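Local structure of vascular protein tyrosine phosphatase 1 (3I36) at residues A[63-68]-A[97-102]; A[126-131]-A[239-244]; A[139-144]-A[252-257]; A[155-160]-A[200-205]. The protein probably hydrolyses phosphotyrosine in other proteins, releasing tyrosine and phosphate, through the receptor-type phosphatase catalytic domain that makes up this chain. All coordinates share one frame; numbering follows the deposited sequence.

Interaction 1 of 4, residues A[63-68]-A[97-102]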
loop_
_atom_site.group_PDB
_atom_site.type_symbol
_atom_site.label_atom_id
_atom_site.label_comp_id
_atom_site.label_asym_id
_atom_site.label_seq_id
_atom_site.Cartn_x
_atom_site.Cartn_y
_atom_site.Cartn_z
ATOM N N TYR A 63 -8.985 -16.288 9.490
ATOM C CA TYR A 63 -8.724 -17.705 9.678
ATOM C C TYR A 63 -7.584 -18.213 8.801
ATOM O O TYR A 63 -6.737 -18.954 9.269
ATOM C CB TYR A 63 -9.984 -18.525 9.414
ATOM C CG TYR A 63 -11.079 -18.212 10.398
ATOM C CD1 TYR A 63 -10.776 -17.950 11.728
ATOM C CD2 TYR A 63 -12.411 -18.181 10.008
ATOM C CE1 TYR A 63 -11.765 -17.659 12.643
ATOM C CE2 TYR A 63 -13.413 -17.890 10.918
ATOM C CZ TYR A 63 -13.082 -17.631 12.236
ATOM O OH TYR A 63 -14.063 -17.336 13.158
ATOM N N ALA A 64 -7.568 -17.835 7.524
ATOM C CA ALA A 64 -6.535 -18.362 6.636
ATOM C C ALA A 64 -5.164 -17.955 7.168
ATOM O O ALA A 64 -4.237 -18.759 7.218
ATOM C CB ALA A 64 -6.727 -17.864 5.200
ATOM N N ALA A 65 -5.051 -16.700 7.581
ATOM C CA ALA A 65 -3.794 -16.171 8.110
ATOM C C ALA A 65 -3.322 -16.918 9.345
ATOM O O ALA A 65 -2.141 -16.892 9.660
ATOM C CB ALA A 65 -3.930 -14.699 8.438
ATOM N N GLU A 66 -4.253 -17.556 10.047
ATOM C CA GLU A 66 -3.951 -18.213 11.314
ATOM C C GLU A 66 -3.734 -19.714 11.159
ATOM O O GLU A 66 -3.354 -20.401 12.115
ATOM C CB GLU A 66 -5.061 -17.922 12.329
ATOM C CG GLU A 66 -5.051 -16.481 12.803
ATOM C CD GLU A 66 -6.312 -16.081 13.557
ATOM O OE1 GLU A 66 -7.326 -16.803 13.468
ATOM O OE2 GLU A 66 -6.288 -15.026 14.227
ATOM N N ILE A 67 -3.977 -20.229 9.961
ATOM C CA ILE A 67 -3.700 -21.636 9.709
ATOM C C ILE A 67 -2.217 -21.892 9.941
ATOM O O ILE A 67 -1.375 -21.090 9.547
ATOM C CB ILE A 67 -4.113 -22.063 8.283
ATOM C CG1 ILE A 67 -5.632 -21.914 8.124
ATOM C CG2 ILE A 67 -3.683 -23.502 8.009
ATOM C CD1 ILE A 67 -6.128 -22.227 6.742
ATOM N N ALA A 68 -1.905 -23.003 10.601
ATOM C CA ALA A 68 -0.534 -23.302 10.988
ATOM C C ALA A 68 0.424 -23.108 9.820
ATOM O O ALA A 68 1.460 -22.456 9.952
ATOM C CB ALA A 68 -0.432 -24.735 11.545
ATOM N N ASP A 97 -1.887 -23.051 -0.306
ATOM C CA ASP A 97 -1.157 -22.437 -1.412
ATOM C C ASP A 97 -1.807 -21.111 -1.803
ATOM O O ASP A 97 -1.191 -20.288 -2.459
ATOM C CB ASP A 97 -1.182 -23.342 -2.632
ATOM C CG ASP A 97 -0.368 -24.594 -2.447
ATOM O OD1 ASP A 97 0.426 -24.671 -1.481
ATOM O OD2 ASP A 97 -0.529 -25.492 -3.289
ATOM N N ASP A 98 -3.060 -20.912 -1.421
ATOM C CA ASP A 98 -3.763 -19.714 -1.862
ATOM C C ASP A 98 -3.345 -18.508 -1.035
ATOM O O ASP A 98 -3.731 -17.370 -1.310
ATOM C CB ASP A 98 -5.287 -19.915 -1.819
ATOM C CG ASP A 98 -5.880 -19.816 -0.408
ATOM O OD1 ASP A 98 -5.168 -19.519 0.580
ATOM O OD2 ASP A 98 -7.100 -20.027 -0.290
ATOM N N TYR A 99 -2.513 -18.756 -0.039
ATOM C CA TYR A 99 -2.347 -17.765 1.004
ATOM C C TYR A 99 -1.204 -16.819 0.754
ATOM O O TYR A 99 -0.081 -17.231 0.456
ATOM C CB TYR A 99 -2.145 -18.399 2.377
ATOM C CG TYR A 99 -2.041 -17.323 3.409
ATOM C CD1 TYR A 99 -3.188 -16.740 3.938
ATOM C CD2 TYR A 99 -0.803 -16.834 3.811
ATOM C CE1 TYR A 99 -3.109 -15.717 4.856
ATOM C CE2 TYR A 99 -0.710 -15.810 4.750
ATOM C CZ TYR A 99 -1.880 -15.256 5.260
ATOM O OH TYR A 99 -1.814 -14.242 6.171
ATOM N N ILE A 100 -1.503 -15.538 0.911
ATOM C CA ILE A 100 -0.464 -14.538 0.986
ATOM C C ILE A 100 -0.974 -13.448 1.901
ATOM O O ILE A 100 -2.181 -13.171 1.962
ATOM C CB ILE A 100 -0.120 -13.963 -0.395
ATOM C CG1 ILE A 100 1.038 -12.951 -0.274
ATOM C CG2 ILE A 100 -1.378 -13.343 -1.015
ATOM C CD1 ILE A 100 1.780 -12.705 -1.589
ATOM N N ASN A 101 -0.061 -12.852 2.647
ATOM C CA ASN A 101 -0.450 -11.804 3.551
ATOM C C ASN A 101 -0.657 -10.536 2.746
ATOM O O ASN A 101 0.273 -9.756 2.541
ATOM C CB ASN A 101 0.597 -11.579 4.622
ATOM C CG ASN A 101 0.077 -10.692 5.721
ATOM O OD1 ASN A 101 -0.456 -9.611 5.448
ATOM N ND2 ASN A 101 0.190 -11.148 6.966
ATOM N N ALA A 102 -1.879 -10.378 2.258
ATOM C CA ALA A 102 -2.231 -9.297 1.349
ATOM C C ALA A 102 -3.737 -9.194 1.317
ATOM O O ALA A 102 -4.448 -10.198 1.432
ATOM C CB ALA A 102 -1.701 -9.581 -0.063
#
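With chi1 at -178° the ring of Tyr99 points opposite its own backbone N, on the side of its carbonyl carbon, and chi2 of 82° turns the ring so that one side of it, from CD1 out to OH, runs along Ala64 and Ala65. The near end of the ring meets Ala64, where CB lies 3.9 Å from Tyr99 CD1. Further out the backbone of 63-68 itself becomes the partner: Tyr99 CE1 is 3.4 Å from Ala65 CA. At the far end the hydroxyl comes close to a methyl group, Ala65 CB to Tyr99 OH being 3.1 Å. Both alanines are small enough to let the ring lie close against the main chain. No hydrogen bond crosses between 63-68 and 97-102; the hydroxyl is instead bonded to Asn74 OD1, and ND2 of the same asparagine bonds Ala65 O, which ties both sides of the contact to one residue. Asn74 belongs to the KNRY sequence and Tyr99 to the DYINANY sequence, both family signatures of tyrosine phosphatases. Strand 86-88 flanks the pair, with Arg86 touching both Ala64 and Tyr99, while Ile100 faces the other way, onto Met131 of helix 125-134.

Interaction 2 of 4, residues A[126-131]-A[239-244]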
loop_
_atom_site.group_PDB
_atom_site.type_symbol
_atom_site.label_atom_id
_atom_site.label_comp_id
_atom_site.label_asym_id
_atom_site.label_seq_id
_atom_site.Cartn_x
_atom_site.Cartn_y
_atom_site.Cartn_z
ATOM N N LYS A 126 8.180 -16.415 -3.766
ATOM C CA LYS A 126 7.469 -17.047 -4.878
ATOM C C LYS A 126 6.006 -16.662 -4.820
ATOM O O LYS A 126 5.393 -16.310 -5.831
ATOM C CB LYS A 126 7.631 -18.565 -4.838
ATOM C CG LYS A 126 9.054 -19.030 -5.057
ATOM C CD LYS A 126 9.095 -20.539 -5.211
ATOM C CE LYS A 126 10.523 -21.054 -5.113
ATOM N NZ LYS A 126 10.567 -22.537 -5.019
ATOM N N ASP A 127 5.453 -16.706 -3.614
ATOM C CA ASP A 127 4.071 -16.312 -3.409
ATOM C C ASP A 127 3.855 -14.873 -3.854
ATOM O O ASP A 127 2.859 -14.550 -4.493
ATOM C CB ASP A 127 3.737 -16.404 -1.929
ATOM C CG ASP A 127 3.656 -17.831 -1.442
ATOM O OD1 ASP A 127 3.629 -18.763 -2.287
ATOM O OD2 ASP A 127 3.609 -18.005 -0.217
ATOM N N PHE A 128 4.798 -14.010 -3.491
ATOM C CA PHE A 128 4.697 -12.610 -3.829
ATOM C C PHE A 128 4.592 -12.430 -5.333
ATOM O O PHE A 128 3.688 -11.754 -5.828
ATOM C CB PHE A 128 5.914 -11.866 -3.302
ATOM C CG PHE A 128 5.900 -10.408 -3.586
ATOM C CD1 PHE A 128 5.292 -9.522 -2.709
ATOM C CD2 PHE A 128 6.508 -9.910 -4.726
ATOM C CE1 PHE A 128 5.301 -8.151 -2.967
ATOM C CE2 PHE A 128 6.507 -8.552 -4.994
ATOM C CZ PHE A 128 5.899 -7.672 -4.112
ATOM N N TRP A 129 5.519 -13.027 -6.068
ATOM C CA TRP A 129 5.490 -12.896 -7.517
ATOM C C TRP A 129 4.303 -13.611 -8.140
ATOM O O TRP A 129 3.789 -13.192 -9.177
ATOM C CB TRP A 129 6.808 -13.343 -8.132
ATOM C CG TRP A 129 7.855 -12.332 -7.872
ATOM C CD1 TRP A 129 8.862 -12.407 -6.958
ATOM C CD2 TRP A 129 7.953 -11.046 -8.486
ATOM N NE1 TRP A 129 9.612 -11.251 -6.989
ATOM C CE2 TRP A 129 9.074 -10.399 -7.919
ATOM C CE3 TRP A 129 7.212 -10.380 -9.471
ATOM C CZ2 TRP A 129 9.469 -9.119 -8.303
ATOM C CZ3 TRP A 129 7.601 -9.103 -9.848
ATOM C CH2 TRP A 129 8.723 -8.489 -9.269
ATOM N N ARG A 130 3.847 -14.671 -7.498
ATOM C CA ARG A 130 2.680 -15.377 -7.996
ATOM C C ARG A 130 1.472 -14.453 -7.874
ATOM O O ARG A 130 0.624 -14.403 -8.754
ATOM C CB ARG A 130 2.462 -16.688 -7.241
ATOM C CG ARG A 130 1.455 -17.605 -7.916
ATOM C CD ARG A 130 1.640 -19.058 -7.488
ATOM N NE ARG A 130 1.740 -19.186 -6.046
ATOM C CZ ARG A 130 0.760 -19.623 -5.265
ATOM N NH1 ARG A 130 0.944 -19.697 -3.958
ATOM N NH2 ARG A 130 -0.398 -19.974 -5.792
ATOM N N MET A 131 1.425 -13.681 -6.796
ATOM C CA MET A 131 0.339 -12.729 -6.617
ATOM C C MET A 131 0.462 -11.644 -7.672
ATOM O O MET A 131 -0.515 -11.256 -8.310
ATOM C CB MET A 131 0.425 -12.079 -5.256
ATOM C CG MET A 131 -0.610 -10.989 -5.091
ATOM S SD MET A 131 -0.758 -10.443 -3.392
ATOM C CE MET A 131 0.772 -9.560 -3.146
ATOM N N PRO A 239 -4.540 -4.089 -10.058
ATOM C CA PRO A 239 -4.394 -3.534 -8.714
ATOM C C PRO A 239 -2.991 -2.999 -8.562
ATOM O O PRO A 239 -2.037 -3.606 -9.078
ATOM C CB PRO A 239 -4.557 -4.762 -7.798
ATOM C CG PRO A 239 -5.073 -5.842 -8.644
ATOM C CD PRO A 239 -4.652 -5.552 -10.051
ATOM N N ILE A 240 -2.857 -1.877 -7.873
ATOM C CA ILE A 240 -1.528 -1.400 -7.534
ATOM C C ILE A 240 -1.132 -2.156 -6.282
ATOM O O ILE A 240 -1.854 -2.148 -5.282
ATOM C CB ILE A 240 -1.509 0.109 -7.237
ATOM C CG1 ILE A 240 -2.033 0.885 -8.458
ATOM C CG2 ILE A 240 -0.093 0.571 -6.856
ATOM C CD1 ILE A 240 -2.403 2.295 -8.117
ATOM N N LEU A 241 0.010 -2.819 -6.340
ATOM C CA LEU A 241 0.462 -3.579 -5.188
ATOM C C LEU A 241 1.280 -2.606 -4.362
ATOM O O LEU A 241 2.263 -2.042 -4.837
ATOM C CB LEU A 241 1.301 -4.766 -5.632
ATOM C CG LEU A 241 1.780 -5.748 -4.562
ATOM C CD1 LEU A 241 2.441 -6.909 -5.268
ATOM C CD2 LEU A 241 2.772 -5.116 -3.596
ATOM N N VAL A 242 0.843 -2.376 -3.136
ATOM C CA VAL A 242 1.518 -1.416 -2.279
ATOM C C VAL A 242 1.988 -2.158 -1.062
ATOM O O VAL A 242 1.254 -2.957 -0.506
ATOM C CB VAL A 242 0.588 -0.290 -1.844
ATOM C CG1 VAL A 242 1.373 0.767 -1.026
ATOM C CG2 VAL A 242 -0.035 0.353 -3.060
ATOM N N HIS A 243 3.236 -1.936 -0.669
ATOM C CA HIS A 243 3.729 -2.589 0.534
ATOM C C HIS A 243 4.790 -1.731 1.170
ATOM O O HIS A 243 5.428 -0.910 0.507
ATOM C CB HIS A 243 4.302 -3.968 0.224
ATOM C CG HIS A 243 5.633 -3.917 -0.455
ATOM N ND1 HIS A 243 6.818 -3.877 0.243
ATOM C CD2 HIS A 243 5.963 -3.881 -1.768
ATOM C CE1 HIS A 243 7.830 -3.834 -0.609
ATOM N NE2 HIS A 243 7.339 -3.828 -1.836
ATOM N N CYS A 244 4.952 -1.908 2.472
ATOM C CA CYS A 244 6.098 -1.371 3.174
ATOM C C CYS A 244 6.634 -2.594 3.891
ATOM O O CYS A 244 6.945 -3.595 3.246
ATOM C CB CYS A 244 5.673 -0.267 4.148
ATOM S SG CYS A 244 4.066 -0.581 4.960
#
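Helix 126-131 lies over strand 240-243 with the two running roughly antiparallel, 149° between their directions and 11.6 Å between axes, a gap that Phe128, Met131 and Leu241 fill. Leu241 reaches up from the strand, and two residues one turn apart on the helix meet its CD1: Phe128 CZ is 3.7 Å from Leu241 CD1, and Met131 CE approaches the same CD1 at 3.8 Å. The bend in the methionine chain, chi3 71°, is what turns that methyl group onto the leucine. Leu241 CD2 also touches the phenyl ring, 4.0 Å from Phe128 CE1. The strand belongs to the central mixed sheet and runs straight into the HCX5R phosphate-binding loop, whose Cys244 is the likely phosphocysteine nucleophile. His243, the residue before it, borders the hydrophobic contact more loosely, with CD2 4.5 Å from Phe128 CZ. Its imidazole is fixed by a nearly straight bond, 3.0 Å from His243 ND1 to Cys244 O, lying in the ring plane and landing on a carbonyl lone pair, while NE2 bonds Tyr157 OH.

Interaction 3 of 4, residues A[139-144]-A[252-257]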
loop_
_atom_site.group_PDB
_atom_site.type_symbol
_atom_site.label_atom_id
_atom_site.label_comp_id
_atom_site.label_asym_id
_atom_site.label_seq_id
_atom_site.Cartn_x
_atom_site.Cartn_y
_atom_site.Cartn_z
ATOM N N ALA A 139 2.072 -2.421 -11.357
ATOM C CA ALA A 139 2.755 -1.417 -10.556
ATOM C C ALA A 139 2.911 -1.889 -9.124
ATOM O O ALA A 139 1.958 -2.345 -8.499
ATOM C CB ALA A 139 2.001 -0.084 -10.589
ATOM N N ILE A 140 4.119 -1.756 -8.605
ATOM C CA ILE A 140 4.348 -2.037 -7.203
ATOM C C ILE A 140 4.796 -0.742 -6.593
ATOM O O ILE A 140 5.649 -0.056 -7.143
ATOM C CB ILE A 140 5.457 -3.076 -6.999
ATOM C CG1 ILE A 140 4.951 -4.469 -7.402
ATOM C CG2 ILE A 140 5.931 -3.072 -5.544
ATOM C CD1 ILE A 140 6.050 -5.541 -7.352
ATOM N N VAL A 141 4.216 -0.409 -5.451
ATOM C CA VAL A 141 4.668 0.741 -4.706
ATOM C C VAL A 141 5.276 0.208 -3.440
ATOM O O VAL A 141 4.601 -0.436 -2.640
ATOM C CB VAL A 141 3.509 1.672 -4.364
ATOM C CG1 VAL A 141 3.999 2.825 -3.482
ATOM C CG2 VAL A 141 2.895 2.208 -5.642
ATOM N N MET A 142 6.560 0.473 -3.266
ATOM C CA MET A 142 7.288 -0.038 -2.132
ATOM C C MET A 142 7.679 1.130 -1.261
ATOM O O MET A 142 8.347 2.063 -1.717
ATOM C CB MET A 142 8.536 -0.759 -2.604
ATOM C CG MET A 142 9.430 -1.162 -1.470
ATOM S SD MET A 142 10.698 -2.301 -2.035
ATOM C CE MET A 142 11.549 -2.584 -0.478
ATOM N N LEU A 143 7.268 1.084 -0.003
ATOM C CA LEU A 143 7.386 2.268 0.837
ATOM C C LEU A 143 8.306 2.036 2.003
ATOM O O LEU A 143 8.116 2.581 3.087
ATOM C CB LEU A 143 6.012 2.697 1.334
ATOM C CG LEU A 143 5.038 3.037 0.205
ATOM C CD1 LEU A 143 3.613 2.975 0.710
ATOM C CD2 LEU A 143 5.359 4.412 -0.365
ATOM N N THR A 144 9.318 1.219 1.771
ATOM C CA THR A 144 10.270 0.915 2.805
ATOM C C THR A 144 11.605 0.637 2.159
ATOM O O THR A 144 11.672 0.252 0.992
ATOM C CB THR A 144 9.835 -0.327 3.614
ATOM O OG1 THR A 144 10.748 -0.530 4.689
ATOM C CG2 THR A 144 9.817 -1.558 2.735
ATOM N N GLY A 252 -0.950 2.074 4.023
ATOM C CA GLY A 252 -2.286 2.620 4.189
ATOM C C GLY A 252 -2.267 4.110 3.960
ATOM O O GLY A 252 -3.191 4.680 3.400
ATOM N N THR A 253 -1.202 4.754 4.419
ATOM C CA THR A 253 -1.068 6.188 4.238
ATOM C C THR A 253 -1.015 6.519 2.752
ATOM O O THR A 253 -1.726 7.393 2.276
ATOM C CB THR A 253 0.178 6.710 4.975
ATOM O OG1 THR A 253 0.054 6.391 6.362
ATOM C CG2 THR A 253 0.316 8.220 4.824
ATOM N N PHE A 254 -0.194 5.792 2.017
ATOM C CA PHE A 254 -0.082 6.038 0.596
ATOM C C PHE A 254 -1.431 5.814 -0.096
ATOM O O PHE A 254 -1.881 6.624 -0.913
ATOM C CB PHE A 254 0.953 5.117 -0.009
ATOM C CG PHE A 254 1.031 5.227 -1.496
ATOM C CD1 PHE A 254 1.829 6.192 -2.079
ATOM C CD2 PHE A 254 0.276 4.407 -2.299
ATOM C CE1 PHE A 254 1.898 6.323 -3.439
ATOM C CE2 PHE A 254 0.332 4.534 -3.676
ATOM C CZ PHE A 254 1.159 5.499 -4.241
ATOM N N ILE A 255 -2.081 4.707 0.228
ATOM C CA ILE A 255 -3.348 4.411 -0.423
ATOM C C ILE A 255 -4.365 5.493 -0.095
ATOM O O ILE A 255 -5.094 5.984 -0.973
ATOM C CB ILE A 255 -3.886 3.050 -0.007
ATOM C CG1 ILE A 255 -3.012 1.945 -0.613
ATOM C CG2 ILE A 255 -5.357 2.910 -0.454
ATOM C CD1 ILE A 255 -3.423 0.568 -0.166
ATOM N N ALA A 256 -4.394 5.897 1.168
ATOM C CA ALA A 256 -5.343 6.930 1.579
ATOM C C ALA A 256 -5.054 8.229 0.846
ATOM O O ALA A 256 -5.968 8.907 0.396
ATOM C CB ALA A 256 -5.286 7.149 3.091
ATOM N N ILE A 257 -3.779 8.580 0.713
ATOM C CA ILE A 257 -3.441 9.826 0.039
ATOM C C ILE A 257 -3.941 9.767 -1.400
ATOM O O ILE A 257 -4.485 10.730 -1.943
ATOM C CB ILE A 257 -1.924 10.002 -0.015
ATOM C CG1 ILE A 257 -1.387 10.383 1.361
ATOM C CG2 ILE A 257 -1.542 11.047 -1.056
ATOM C CD1 ILE A 257 0.136 10.320 1.430
#
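Val141 and Leu143, two residues apart on one side of their chain, close on Phe254 in quite different ways. The valine meets the ring head-on: CG1 stands 3.9 Å from the centroid of Phe254 and only 7° off the ring normal, a CH-pi contact over the middle of the face. Its second methyl leans on the ring margin, Val141 CG2 to Phe254 CZ being 4.0 Å. Leu143 crosses at about a right angle nearer the helix, and there the fit is tightest, with CD1 3.5 Å from Phe254 CB. Beyond this one ring the segments stay well apart: Thr253, Ala256 and Ile257 turn to helix 290-305, so the looser side is filled by protein rather than water. Leu143 O also bonds Arg250 NH2, and the side chains of Leu143 and Cys244 are about 4 Å apart between nearest atoms. This is the core behind the phosphate-binding loop of a tyrosine phosphatase, where the helix leaving the loop packs on the central sheet.

Interaction 4 of 4, residues A[155-160]-A[200-205]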
loop_
_atom_site.group_PDB
_atom_site.type_symbol
_atom_site.label_atom_id
_atom_site.label_comp_id
_atom_site.label_asym_id
_atom_site.label_seq_id
_atom_site.Cartn_x
_atom_site.Cartn_y
_atom_site.Cartn_z
ATOM N N GLU A 155 12.330 -8.306 2.093
ATOM C CA GLU A 155 13.331 -8.944 1.253
ATOM C C GLU A 155 13.539 -8.117 -0.002
ATOM O O GLU A 155 12.630 -7.446 -0.459
ATOM C CB GLU A 155 12.925 -10.371 0.876
ATOM C CG GLU A 155 12.985 -11.308 2.057
ATOM C CD GLU A 155 14.354 -11.289 2.703
ATOM O OE1 GLU A 155 15.331 -11.630 2.010
ATOM O OE2 GLU A 155 14.454 -10.923 3.893
ATOM N N GLU A 156 14.747 -8.159 -0.551
ATOM C CA GLU A 156 14.959 -7.567 -1.854
ATOM C C GLU A 156 14.415 -8.578 -2.840
ATOM O O GLU A 156 15.131 -9.477 -3.302
ATOM C CB GLU A 156 16.430 -7.292 -2.105
ATOM C CG GLU A 156 16.682 -6.732 -3.495
ATOM C CD GLU A 156 18.002 -6.010 -3.585
ATOM O OE1 GLU A 156 18.378 -5.600 -4.696
ATOM O OE2 GLU A 156 18.657 -5.843 -2.539
ATOM N N TYR A 157 13.132 -8.448 -3.135
ATOM C CA TYR A 157 12.401 -9.503 -3.825
ATOM C C TYR A 157 12.482 -9.342 -5.320
ATOM O O TYR A 157 11.908 -10.132 -6.057
ATOM C CB TYR A 157 10.935 -9.475 -3.415
ATOM C CG TYR A 157 10.299 -8.126 -3.616
ATOM C CD1 TYR A 157 9.840 -7.727 -4.865
ATOM C CD2 TYR A 157 10.192 -7.234 -2.555
ATOM C CE1 TYR A 157 9.261 -6.465 -5.041
ATOM C CE2 TYR A 157 9.616 -5.993 -2.714
ATOM C CZ TYR A 157 9.152 -5.615 -3.959
ATOM O OH TYR A 157 8.586 -4.375 -4.101
ATOM N N TRP A 158 13.175 -8.304 -5.761
ATOM C CA TRP A 158 13.237 -8.009 -7.182
ATOM C C TRP A 158 14.639 -8.257 -7.711
ATOM O O TRP A 158 15.620 -8.127 -6.971
ATOM C CB TRP A 158 12.827 -6.563 -7.438
ATOM C CG TRP A 158 13.751 -5.565 -6.825
ATOM C CD1 TRP A 158 14.823 -4.968 -7.419
ATOM C CD2 TRP A 158 13.685 -5.040 -5.492
ATOM N NE1 TRP A 158 15.423 -4.098 -6.542
ATOM C CE2 TRP A 158 14.747 -4.129 -5.350
ATOM C CE3 TRP A 158 12.828 -5.257 -4.403
ATOM C CZ2 TRP A 158 14.982 -3.433 -4.163
ATOM C CZ3 TRP A 158 13.053 -4.560 -3.231
ATOM C CH2 TRP A 158 14.121 -3.660 -3.118
ATOM N N PRO A 159 14.738 -8.606 -9.000
ATOM C CA PRO A 159 16.049 -8.910 -9.579
ATOM C C PRO A 159 16.733 -7.662 -10.103
ATOM O O PRO A 159 16.131 -6.587 -10.176
ATOM C CB PRO A 159 15.700 -9.824 -10.756
ATOM C CG PRO A 159 14.323 -9.378 -11.173
ATOM C CD PRO A 159 13.633 -8.828 -9.951
ATOM N N SER A 160 18.001 -7.820 -10.460
ATOM C CA SER A 160 18.710 -6.837 -11.262
ATOM C C SER A 160 18.407 -7.147 -12.721
ATOM O O SER A 160 17.429 -7.841 -13.034
ATOM C CB SER A 160 20.211 -6.959 -11.028
ATOM O OG SER A 160 20.683 -8.219 -11.482
ATOM N N LEU A 200 6.299 -4.433 -15.463
ATOM C CA LEU A 200 5.929 -4.054 -14.130
ATOM C C LEU A 200 6.877 -2.949 -13.781
ATOM O O LEU A 200 8.063 -3.018 -14.094
ATOM C CB LEU A 200 6.065 -5.232 -13.158
ATOM C CG LEU A 200 5.707 -4.842 -11.718
ATOM C CD1 LEU A 200 4.957 -5.960 -10.998
ATOM C CD2 LEU A 200 6.953 -4.433 -10.944
ATOM N N ARG A 201 6.335 -1.896 -13.192
ATOM C CA ARG A 201 7.169 -0.835 -12.691
ATOM C C ARG A 201 7.035 -0.828 -11.188
ATOM O O ARG A 201 5.933 -0.925 -10.644
ATOM C CB ARG A 201 6.720 0.522 -13.256
ATOM C CG ARG A 201 7.445 1.695 -12.603
ATOM C CD ARG A 201 7.387 2.915 -13.483
ATOM N NE ARG A 201 7.951 2.644 -14.796
ATOM C CZ ARG A 201 7.842 3.469 -15.828
ATOM N NH1 ARG A 201 7.191 4.620 -15.685
ATOM N NH2 ARG A 201 8.377 3.145 -16.999
ATOM N N GLN A 202 8.168 -0.697 -10.523
ATOM C CA GLN A 202 8.205 -0.678 -9.097
ATOM C C GLN A 202 8.631 0.708 -8.688
ATOM O O GLN A 202 9.698 1.185 -9.080
ATOM C CB GLN A 202 9.236 -1.675 -8.581
ATOM C CG GLN A 202 9.351 -1.686 -7.073
ATOM C CD GLN A 202 10.687 -2.265 -6.648
ATOM O OE1 GLN A 202 11.694 -2.047 -7.314
ATOM N NE2 GLN A 202 10.699 -3.008 -5.549
ATOM N N PHE A 203 7.782 1.352 -7.910
ATOM C CA PHE A 203 8.065 2.676 -7.391
ATOM C C PHE A 203 8.567 2.485 -5.991
ATOM O O PHE A 203 7.805 2.168 -5.081
ATOM C CB PHE A 203 6.798 3.513 -7.411
ATOM C CG PHE A 203 6.224 3.675 -8.789
ATOM C CD1 PHE A 203 6.535 4.784 -9.563
ATOM C CD2 PHE A 203 5.419 2.694 -9.329
ATOM C CE1 PHE A 203 6.012 4.926 -10.835
ATOM C CE2 PHE A 203 4.899 2.825 -10.596
ATOM C CZ PHE A 203 5.191 3.946 -11.350
ATOM N N HIS A 204 9.868 2.647 -5.830
ATOM C CA HIS A 204 10.487 2.413 -4.552
ATOM C C HIS A 204 10.740 3.734 -3.855
ATOM O O HIS A 204 11.693 4.444 -4.168
ATOM C CB HIS A 204 11.793 1.645 -4.717
ATOM C CG HIS A 204 12.332 1.126 -3.425
ATOM N ND1 HIS A 204 13.402 0.264 -3.352
ATOM C CD2 HIS A 204 11.915 1.322 -2.152
ATOM C CE1 HIS A 204 13.644 -0.025 -2.084
ATOM N NE2 HIS A 204 12.748 0.595 -1.338
ATOM N N PHE A 205 9.852 4.071 -2.928
ATOM C CA PHE A 205 10.013 5.252 -2.105
ATOM C C PHE A 205 11.019 4.888 -1.036
ATOM O O PHE A 205 10.725 4.105 -0.136
ATOM C CB PHE A 205 8.696 5.603 -1.445
ATOM C CG PHE A 205 8.665 6.978 -0.859
ATOM C CD1 PHE A 205 8.805 7.164 0.508
ATOM C CD2 PHE A 205 8.506 8.089 -1.679
ATOM C CE1 PHE A 205 8.772 8.435 1.055
ATOM C CE2 PHE A 205 8.463 9.359 -1.145
ATOM C CZ PHE A 205 8.599 9.535 0.232
#
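The carboxamide of Gln202 meets Tyr157 and Trp158 through one atom, NE2, and stands steeply to both, its plane about 70° from each ring. NE2 sits over one face of the indole, offset toward the rim and 3.3 Å from Trp158 CE3. On the opposite face of that indole lies Glu156 CG. The same NE2 gives a hydrogen bond to the hydroxyl of Tyr157, 2.9 Å from Gln202 NE2 to Tyr157 OH, bent to 150° at the hydrogen and close to the amide plane. Both aromatic residues carry CG between N and the carbonyl carbon, with chi1 54° in Tyr157, which folds the neighbours together until Trp158 CE3 stands over the centre of the tyrosine ring. Further along the strand His204 crosses the far end of the indole at about a right angle, with CE1 3.8 Å from Trp158 CH2. The contact thus packs the loop between strands 139-142 and 164-166 onto strand 196-205 of the central mixed sheet. Outside the two segments, Arg185 NH1 bonds both Gln202 OE1 and His204 ND1, and His204 NE2 bonds Thr144 O. The Gln202 amide, the tyrosine hydroxyl and the His204 imidazole all belong to buried residues, and each has hydrogen-bond partners. Two of them, Gln202 NE2 and His243 NE2, grip Tyr157 OH and fix the hydroxyl; with NE2 on a carbonyl and ND1 facing an arginine, His204 is probably neutral and protonated on NE2.

Three of the four contacts share the central mixed sheet, in which strands 240-243, 139-142 and 196-205 lie side by side. Interaction 2 has helix 125-134 on strand 240-243, and interaction 3, about 12 Å away between centres, has helix 249-267 against 139-144. Along the chain these two alternate their segments, and interaction 4 is nested inside the loops that both close. Tyr157 connects 2 and 4 through His243, while Thr144 O and His204 NE2, 2.6 Å apart, connect 3 and 4. Interaction 1 closes first in sequence and lies outermost, about 14 Å from interaction 2 between centres, touching it through Ile100 and Met131. Interactions 2 and 3 pack helices where the sheet enters the phosphate-binding loop.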